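Local structure of acyl-coenzyme A oxidase 3 (Yarrowia lipolytica, 5YS9) at residues A[488-494]-A[518-523]; A[514-518]-A[556-560]. The protein oxidises acyl-CoA substrates of different chain lengths with FAD as cofactor, turning them and O2 into (2E)-enoyl-CoA and H2O2 in peroxisomal fatty acid beta-oxidation. One frame throughout, in Å; residues are numbered along the deposited sequence.

Interaction 1 (A[488-494]-A[518-523])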
loop_
_atom_site.group_PDB
_atom_site.type_symbol
_atom_site.label_atom_id
_atom_site.label_comp_id
_atom_site.label_asym_id
_atom_site.label_seq_id
_atom_site.Cartn_x
_atom_site.Cartn_y
_atom_site.Cartn_z
ATOM N N TYR A 488 15.943 5.521 -29.993
ATOM C CA TYR A 488 16.155 4.063 -30.125
ATOM C C TYR A 488 15.113 3.360 -31.063
ATOM O O TYR A 488 15.337 2.247 -31.546
ATOM C CB TYR A 488 16.219 3.401 -28.701
ATOM C CG TYR A 488 14.889 3.373 -28.005
ATOM C CD1 TYR A 488 13.997 2.333 -28.236
ATOM C CD2 TYR A 488 14.486 4.426 -27.142
ATOM C CE1 TYR A 488 12.738 2.315 -27.653
ATOM C CE2 TYR A 488 13.221 4.418 -26.533
ATOM C CZ TYR A 488 12.343 3.357 -26.793
ATOM O OH TYR A 488 11.093 3.311 -26.213
ATOM N N LEU A 489 13.963 3.999 -31.285
ATOM C CA LEU A 489 12.940 3.539 -32.261
ATOM C C LEU A 489 13.412 3.549 -33.749
ATOM O O LEU A 489 12.789 2.896 -34.610
ATOM C CB LEU A 489 11.676 4.396 -32.115
ATOM C CG LEU A 489 10.427 3.880 -31.395
ATOM C CD1 LEU A 489 10.724 2.866 -30.299
ATOM C CD2 LEU A 489 9.617 5.048 -30.859
ATOM N N ALA A 490 14.474 4.329 -34.019
ATOM C CA ALA A 490 15.157 4.414 -35.314
ATOM C C ALA A 490 16.287 3.410 -35.448
ATOM O O ALA A 490 16.792 3.198 -36.537
ATOM C CB ALA A 490 15.717 5.818 -35.500
ATOM N N ASN A 491 16.687 2.794 -34.346
ATOM C CA ASN A 491 17.794 1.871 -34.354
ATOM C C ASN A 491 17.398 0.446 -34.793
ATOM O O ASN A 491 16.869 -0.360 -34.006
ATOM C CB ASN A 491 18.423 1.857 -32.965
ATOM C CG ASN A 491 19.769 1.183 -32.942
ATOM O OD1 ASN A 491 20.173 0.519 -33.909
ATOM N ND2 ASN A 491 20.471 1.348 -31.836
ATOM N N LYS A 492 17.743 0.128 -36.036
ATOM C CA LYS A 492 17.297 -1.103 -36.700
ATOM C C LYS A 492 18.267 -2.279 -36.477
ATOM O O LYS A 492 17.980 -3.409 -36.877
ATOM C CB LYS A 492 17.104 -0.872 -38.197
ATOM C CG LYS A 492 16.537 0.481 -38.636
ATOM C CD LYS A 492 15.290 0.930 -37.899
ATOM C CE LYS A 492 14.136 -0.041 -37.993
ATOM N NZ LYS A 492 12.953 0.640 -37.386
ATOM N N GLY A 493 19.396 -2.016 -35.822
ATOM C CA GLY A 493 20.244 -3.080 -35.283
ATOM C C GLY A 493 19.535 -3.925 -34.246
ATOM O O GLY A 493 19.938 -5.052 -34.009
ATOM N N LEU A 494 18.486 -3.366 -33.634
ATOM C CA LEU A 494 17.685 -4.019 -32.576
ATOM C C LEU A 494 16.787 -5.129 -33.075
ATOM O O LEU A 494 16.401 -5.980 -32.285
ATOM C CB LEU A 494 16.796 -2.990 -31.837
ATOM C CG LEU A 494 17.473 -1.826 -31.080
ATOM C CD1 LEU A 494 16.477 -0.824 -30.484
ATOM C CD2 LEU A 494 18.406 -2.372 -30.010
ATOM N N ALA A 518 11.739 -2.401 -25.371
ATOM C CA ALA A 518 10.939 -1.187 -25.573
ATOM C C ALA A 518 10.550 -1.031 -27.018
ATOM O O ALA A 518 9.368 -0.913 -27.343
ATOM C CB ALA A 518 11.710 0.052 -25.129
ATOM N N ASN A 519 11.554 -1.069 -27.890
ATOM C CA ASN A 519 11.310 -0.988 -29.327
ATOM C C ASN A 519 10.387 -2.104 -29.828
ATOM O O ASN A 519 9.428 -1.859 -30.568
ATOM C CB ASN A 519 12.628 -0.972 -30.078
ATOM C CG ASN A 519 12.421 -0.973 -31.570
ATOM O OD1 ASN A 519 12.590 -2.014 -32.176
ATOM N ND2 ASN A 519 11.961 0.153 -32.156
ATOM N N GLY A 520 10.628 -3.320 -29.366
ATOM C CA GLY A 520 9.814 -4.461 -29.747
ATOM C C GLY A 520 8.372 -4.213 -29.469
ATOM O O GLY A 520 7.548 -4.282 -30.352
ATOM N N ALA A 521 8.077 -3.861 -28.237
ATOM C CA ALA A 521 6.711 -3.692 -27.820
ATOM C C ALA A 521 6.036 -2.559 -28.602
ATOM O O ALA A 521 4.901 -2.710 -29.054
ATOM C CB ALA A 521 6.673 -3.418 -26.326
ATOM N N ILE A 522 6.747 -1.450 -28.783
ATOM C CA ILE A 522 6.197 -0.285 -29.502
ATOM C C ILE A 522 6.000 -0.519 -31.014
ATOM O O ILE A 522 4.963 -0.137 -31.577
ATOM C CB ILE A 522 7.088 0.962 -29.299
ATOM C CG1 ILE A 522 7.039 1.378 -27.839
ATOM C CG2 ILE A 522 6.660 2.129 -30.221
ATOM C CD1 ILE A 522 8.128 2.335 -27.420
ATOM N N GLN A 523 6.991 -1.113 -31.679
ATOM C CA GLN A 523 6.821 -1.442 -33.113
ATOM C C GLN A 523 5.639 -2.410 -33.334
ATOM O O GLN A 523 4.850 -2.205 -34.275
ATOM C CB GLN A 523 8.096 -2.018 -33.738
ATOM C CG GLN A 523 9.362 -1.135 -33.676
ATOM C CD GLN A 523 9.333 0.111 -34.531
ATOM O OE1 GLN A 523 8.462 0.269 -35.368
ATOM N NE2 GLN A 523 10.299 1.007 -34.319
#

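Interaction 2 (A[514-518]-A[556-560])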
loop_
_atom_site.group_PDB
_atom_site.type_symbol
_atom_site.label_atom_id
_atom_site.label_comp_id
_atom_site.label_asym_id
_atom_site.label_seq_id
_atom_site.Cartn_x
_atom_site.Cartn_y
_atom_site.Cartn_z
ATOM N N TRP A 514 17.318 -3.313 -22.906
ATOM C CA TRP A 514 16.129 -2.477 -22.615
ATOM C C TRP A 514 15.623 -1.701 -23.845
ATOM O O TRP A 514 14.403 -1.467 -23.991
ATOM C CB TRP A 514 16.372 -1.535 -21.403
ATOM C CG TRP A 514 16.224 -2.286 -20.158
ATOM C CD1 TRP A 514 17.219 -2.730 -19.334
ATOM C CD2 TRP A 514 14.994 -2.792 -19.623
ATOM N NE1 TRP A 514 16.672 -3.482 -18.307
ATOM C CE2 TRP A 514 15.314 -3.534 -18.460
ATOM C CE3 TRP A 514 13.645 -2.699 -20.022
ATOM C CZ2 TRP A 514 14.330 -4.163 -17.671
ATOM C CZ3 TRP A 514 12.667 -3.302 -19.236
ATOM C CH2 TRP A 514 13.019 -4.046 -18.073
ATOM N N GLU A 515 16.551 -1.290 -24.712
ATOM C CA GLU A 515 16.184 -0.710 -26.006
ATOM C C GLU A 515 15.483 -1.742 -26.864
ATOM O O GLU A 515 14.470 -1.420 -27.518
ATOM C CB GLU A 515 17.401 -0.082 -26.720
ATOM C CG GLU A 515 17.974 1.137 -25.987
ATOM C CD GLU A 515 19.139 1.810 -26.719
ATOM O OE1 GLU A 515 19.674 1.243 -27.706
ATOM O OE2 GLU A 515 19.531 2.932 -26.323
ATOM N N LYS A 516 15.947 -2.993 -26.829
ATOM C CA LYS A 516 15.284 -3.990 -27.623
ATOM C C LYS A 516 13.825 -4.202 -27.214
ATOM O O LYS A 516 12.946 -4.180 -28.035
ATOM C CB LYS A 516 15.991 -5.352 -27.599
ATOM C CG LYS A 516 15.619 -6.146 -28.859
ATOM C CD LYS A 516 15.678 -7.640 -28.711
ATOM C CE LYS A 516 15.133 -8.350 -29.945
ATOM N NZ LYS A 516 16.113 -8.469 -31.054
ATOM N N VAL A 517 13.587 -4.476 -25.949
ATOM C CA VAL A 517 12.242 -4.834 -25.509
ATOM C C VAL A 517 11.260 -3.629 -25.605
ATOM O O VAL A 517 10.104 -3.833 -25.920
ATOM C CB VAL A 517 12.248 -5.512 -24.101
ATOM C CG1 VAL A 517 13.105 -6.781 -24.141
ATOM C CG2 VAL A 517 12.736 -4.562 -23.003
ATOM N N ALA A 518 11.739 -2.401 -25.371
ATOM C CA ALA A 518 10.939 -1.187 -25.573
ATOM C C ALA A 518 10.550 -1.031 -27.018
ATOM O O ALA A 518 9.368 -0.913 -27.343
ATOM C CB ALA A 518 11.710 0.052 -25.129
ATOM N N ILE A 556 7.489 -0.136 -20.327
ATOM C CA ILE A 556 8.802 -0.602 -20.747
ATOM C C ILE A 556 9.693 0.574 -21.106
ATOM O O ILE A 556 10.864 0.608 -20.750
ATOM C CB ILE A 556 8.736 -1.671 -21.857
ATOM C CG1 ILE A 556 8.031 -2.915 -21.336
ATOM C CG2 ILE A 556 10.136 -2.097 -22.268
ATOM C CD1 ILE A 556 7.174 -3.626 -22.370
ATOM N N HIS A 557 9.129 1.556 -21.767
ATOM C CA HIS A 557 9.896 2.740 -22.109
ATOM C C HIS A 557 10.413 3.515 -20.870
ATOM O O HIS A 557 11.551 3.992 -20.862
ATOM C CB HIS A 557 9.030 3.622 -23.020
ATOM C CG HIS A 557 9.567 4.999 -23.245
ATOM N ND1 HIS A 557 10.565 5.268 -24.151
ATOM C CD2 HIS A 557 9.198 6.192 -22.714
ATOM C CE1 HIS A 557 10.795 6.572 -24.157
ATOM N NE2 HIS A 557 9.964 7.156 -23.308
ATOM N N THR A 558 9.563 3.658 -19.850
ATOM C CA THR A 558 9.941 4.315 -18.617
ATOM C C THR A 558 11.054 3.520 -17.904
ATOM O O THR A 558 12.030 4.080 -17.392
ATOM C CB THR A 558 8.697 4.521 -17.727
ATOM O OG1 THR A 558 7.705 5.256 -18.470
ATOM C CG2 THR A 558 9.047 5.321 -16.439
ATOM N N ARG A 559 10.945 2.206 -17.903
ATOM C CA ARG A 559 11.952 1.416 -17.250
ATOM C C ARG A 559 13.340 1.557 -17.882
ATOM O O ARG A 559 14.388 1.663 -17.188
ATOM C CB ARG A 559 11.530 -0.060 -17.249
ATOM C CG ARG A 559 12.232 -0.870 -16.194
ATOM C CD ARG A 559 12.401 -0.035 -14.921
ATOM N NE ARG A 559 12.522 -0.873 -13.768
ATOM C CZ ARG A 559 11.527 -1.283 -13.010
ATOM N NH1 ARG A 559 10.301 -0.957 -13.258
ATOM N NH2 ARG A 559 11.784 -2.064 -11.993
ATOM N N LYS A 560 13.314 1.546 -19.203
ATOM C CA LYS A 560 14.473 1.733 -20.021
ATOM C C LYS A 560 15.035 3.121 -19.798
ATOM O O LYS A 560 16.230 3.279 -19.679
ATOM C CB LYS A 560 14.105 1.486 -21.484
ATOM C CG LYS A 560 15.131 1.949 -22.491
ATOM C CD LYS A 560 14.660 3.183 -23.227
ATOM C CE LYS A 560 15.596 4.345 -22.996
ATOM N NZ LYS A 560 14.869 5.637 -23.032
#

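Interaction 1 (A[488-494]-A[518-523])
A tyrosine from an interhelical loop lies along a helix with the edge of its ring against the backbone: CE1 of Y488 is 3.6 Å from N of N519, near the ring plane. The ring also meets two side chains of the helix, with CE1 of Y488 3.5 Å from CB of A518 and OH of Y488 3.3 Å from CD1 of I522. The hydroxyl has its polar partner beyond both segments, in a probable hydrogen bond with H557 of helix 547-573. L489, next in the same 3-10 segment, packs CD1 3.9 Å from CD1 of I522 and covers the side chain of N519. One helical turn beyond N519, Q523 brings NE2 to 3.1 Å from O of L489, while its OE1 is hydrogen-bonded to R477. The loop then turns away at A490 and N491, where OD1 of N491 accepts from N of G493 at 3.3 Å in an Asx turn. This bend returns the chain to the helix, and L494 drops CD1 to 3.9 Å from CB of N519. N519 is thus approached from two points of one loop, and I522 continues the apolar layer onto L469 and C473 of helix 458-477. No residue of either segment lines the flavin pocket; the arrangement is that of a connecting loop folded back over the helix it leads into, within the all-helical C-terminal part of an acyl-CoA oxidase.

Interaction 2 (A[514-518]-A[556-560])
W514, K560 and I556 carry most of this interface, which joins two helical segments, 514-518 and 556-560, that run nearly antiparallel (166°), their axes 9.0 Å apart at closest approach. The indole of W514 leans across the gap. CG of R559 lies over one face of its six-membered ring, 4.1 Å from the centroid, in a CH-pi contact, and CG2 of I556 meets the ring edge, 4.1 Å from CZ3 of W514. F601 of helix 598-604 meets the same indole edge-to-face. Such antiparallel packing belongs to the C-terminal helical bundle of acyl-CoA oxidases, where helix 507-534 lies along helix 547-573. K560 contributes its aliphatic part: CB is 3.8 Å from CB of W514, and CG 4.2 Å from N of E515. One turn earlier on the same helix, I556 rests CG2 against both V517 and A518, 3.7 Å from CG2 of V517 and 3.9 Å from CB of A518. CA of A518 is 5.3 Å from CA of I556, and CA of W514 5.2 Å from CA of K560.

In the fold
After helix 458-477 the chain enters the loop holding 488-494, then runs into helix 507-534, whose 518-523 portion closes interaction 1 across 23 intervening residues. Interaction 2 starts within that span, at 514-518, and closes only at 556-560 on helix 547-573, with 37 residues between its segments. The two closures therefore cross along the sequence, and A518 takes part in both. The centres of interaction 1 and interaction 2 lie about 9 Å apart. The contacts touch where Y488 reaches H557, and again at L494, whose O is 2.8 Å from NZ of K516, probably hydrogen-bonded. Together they tie the loop and both helices into one block.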